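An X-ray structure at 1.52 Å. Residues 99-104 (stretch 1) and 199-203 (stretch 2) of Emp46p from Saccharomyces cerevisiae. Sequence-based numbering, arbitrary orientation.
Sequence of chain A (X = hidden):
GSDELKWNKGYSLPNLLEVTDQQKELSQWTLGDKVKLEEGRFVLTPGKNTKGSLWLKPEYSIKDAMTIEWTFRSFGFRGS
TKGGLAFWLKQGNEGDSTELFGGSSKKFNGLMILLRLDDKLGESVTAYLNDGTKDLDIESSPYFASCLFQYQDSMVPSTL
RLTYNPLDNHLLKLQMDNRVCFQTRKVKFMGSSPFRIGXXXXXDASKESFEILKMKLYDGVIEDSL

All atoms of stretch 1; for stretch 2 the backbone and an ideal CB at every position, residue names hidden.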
# COMPACT_ATOMS: atom_id res chain seq x y z
N GLU A 99 -12.07 4.43 -7.34
CA GLU A 99 -13.28 3.79 -6.79
C GLU A 99 -12.95 2.74 -5.75
O GLU A 99 -13.73 2.51 -4.84
CB GLU A 99 -14.16 3.24 -7.93
CG GLU A 99 -15.44 2.47 -7.55
CD GLU A 99 -16.52 3.33 -6.90
OE1 GLU A 99 -16.31 4.53 -6.70
OE2 GLU A 99 -17.56 2.74 -6.56
N LEU A 100 -11.77 2.14 -5.85
CA LEU A 100 -11.33 1.12 -4.92
C LEU A 100 -10.29 1.70 -3.93
O LEU A 100 -9.15 1.99 -4.30
CB LEU A 100 -10.74 -0.05 -5.71
CG LEU A 100 -10.46 -1.33 -4.94
CD1 LEU A 100 -11.68 -1.87 -4.19
CD2 LEU A 100 -9.92 -2.38 -5.91
N PHE A 101 -10.73 1.91 -2.69
CA PHE A 101 -9.90 2.46 -1.61
C PHE A 101 -9.08 3.68 -1.95
O PHE A 101 -7.95 3.84 -1.55
CB PHE A 101 -9.13 1.32 -0.91
CG PHE A 101 -10.05 0.37 -0.24
CD1 PHE A 101 -10.57 0.68 0.99
CD2 PHE A 101 -10.50 -0.79 -0.90
CE1 PHE A 101 -11.48 -0.14 1.61
CE2 PHE A 101 -11.42 -1.61 -0.31
CZ PHE A 101 -11.92 -1.29 0.97
N GLY A 102 -9.70 4.57 -2.73
CA GLY A 102 -9.07 5.81 -3.14
C GLY A 102 -7.92 5.66 -4.12
O GLY A 102 -7.20 6.63 -4.38
N GLY A 103 -7.72 4.49 -4.68
CA GLY A 103 -6.49 4.20 -5.37
C GLY A 103 -6.55 3.65 -6.78
O GLY A 103 -5.59 3.80 -7.54
N SER A 104 -7.65 3.00 -7.13
CA SER A 104 -7.72 2.24 -8.38
C SER A 104 -9.15 2.07 -8.85
O SER A 104 -10.10 2.14 -8.07
CB SER A 104 -7.11 0.86 -8.12
OG SER A 104 -7.09 0.05 -9.30
N UNK A 199 0.25 3.59 -2.55
CA UNK A 199 -0.68 3.38 -1.45
C UNK A 199 -1.82 4.37 -1.58
O UNK A 199 -1.67 5.46 -2.15
CB UNK A 199 0.02 3.52 -0.10
N UNK A 200 -2.97 4.00 -1.05
CA UNK A 200 -4.12 4.88 -1.02
C UNK A 200 -5.03 4.56 0.13
O UNK A 200 -4.97 3.47 0.68
CB UNK A 200 -4.89 4.80 -2.34
N UNK A 201 -5.88 5.50 0.49
CA UNK A 201 -6.85 5.25 1.53
C UNK A 201 -8.07 6.10 1.33
O UNK A 201 -8.03 7.09 0.61
CB UNK A 201 -6.24 5.51 2.91
N UNK A 202 -9.15 5.69 1.96
CA UNK A 202 -10.37 6.46 2.03
C UNK A 202 -10.97 6.25 3.42
O UNK A 202 -10.89 5.16 3.99
CB UNK A 202 -11.35 6.06 0.93
N UNK A 203 -11.55 7.30 3.99
CA UNK A 203 -12.22 7.22 5.27
C UNK A 203 -13.70 7.60 5.09
O UNK A 203 -14.22 7.58 3.98
CB UNK A 203 -11.54 8.13 6.29

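Stretch 1 is a tight loop held by its own backbone: Leu 100 N donates to Ser 104 O at 2.8 Å, and Gly 103 N to Leu 100 O at 2.9 Å. Stretch 2 passes it as an extended strand, so successive CA-to-CB bonds alternate between facing the loop and turning away.

Position 199 points away, and its ideal CB has nothing of stretch 1 within 5.5 Å. The extended backbone is comfortable for beta-branched residues, among many others. The deposited residue is Thr 199, whose hydroxyl is hydrogen-bonded elsewhere in the structure.

Position 200 points toward the loop and is the most constrained of the five. Its ideal CB lies 3.3 Å from Phe 101 O and 3.5 Å from Gly 103 CA, both tight, with Gly 102 O at 3.6 Å. Two carbonyl oxygens so near a CB favour a donor, and the lack of space argues for a short one; serine fits best, threonine or cysteine less surely, while alanine would fit in size but offer no donor to Phe 101 O. It is Ser 200. With chi1 at 68° (p), OG donates a hydrogen bond of 2.6 Å to Phe 101 O. Ser 200 OG also sits 3.2 Å from Gly 103 CA, in space that only a glycine leaves free: an ideal CB on Gly 103 would come within 2.1 Å of Ser 200 OG.

Position 201 points away, its ideal CB 5.1 Å from Phe 101 O, so the loop says little about the side chain. The backbone matters more: an ideal CB on Gly 102 would lie 2.6 Å from O of 201, a clash, and the positive phi of Gly 102 favours glycine as well. Many residues would satisfy this side; the deposited one is Ala 201, which touches the loop through its main chain.

Position 202 points toward the loop again, but with more room: its ideal CB is 4.3 Å from Gly 102 N and 4.4 Å from Phe 101 C. The Phe 101 ring nearby offers an apolar surface, suiting valine, isoleucine, leucine or perhaps methionine. Ile 202 takes the place, chi1 and chi2 both t. Its CG2 packs 3.9 Å from Phe 101 CA and approaches the ring obliquely, 4.1 Å from Phe 101 CD1.

Position 203 lies beyond the strand and out of the loop's reach, so stretch 1 gives no preference. Asn 203 uses its amide group for hydrogen bonds elsewhere in the structure.

Stretch 2, residues 199-203: TSAIN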
# COMPACT_ATOMS: atom_id res chain seq x y z
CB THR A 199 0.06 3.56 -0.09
OG1 THR A 199 -0.83 3.28 0.98
CG2 THR A 199 0.56 5.00 0.12
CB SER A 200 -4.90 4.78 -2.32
OG SER A 200 -5.49 3.50 -2.44
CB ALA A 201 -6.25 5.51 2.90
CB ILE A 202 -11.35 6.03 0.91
CG1 ILE A 202 -12.56 6.96 0.86
CG2 ILE A 202 -11.79 4.56 1.06
CD1 ILE A 202 -13.52 6.62 -0.28
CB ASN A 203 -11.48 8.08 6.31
CG ASN A 203 -11.66 9.56 6.09
OD1 ASN A 203 -12.33 9.97 5.15
ND2 ASN A 203 -11.04 10.38 6.96
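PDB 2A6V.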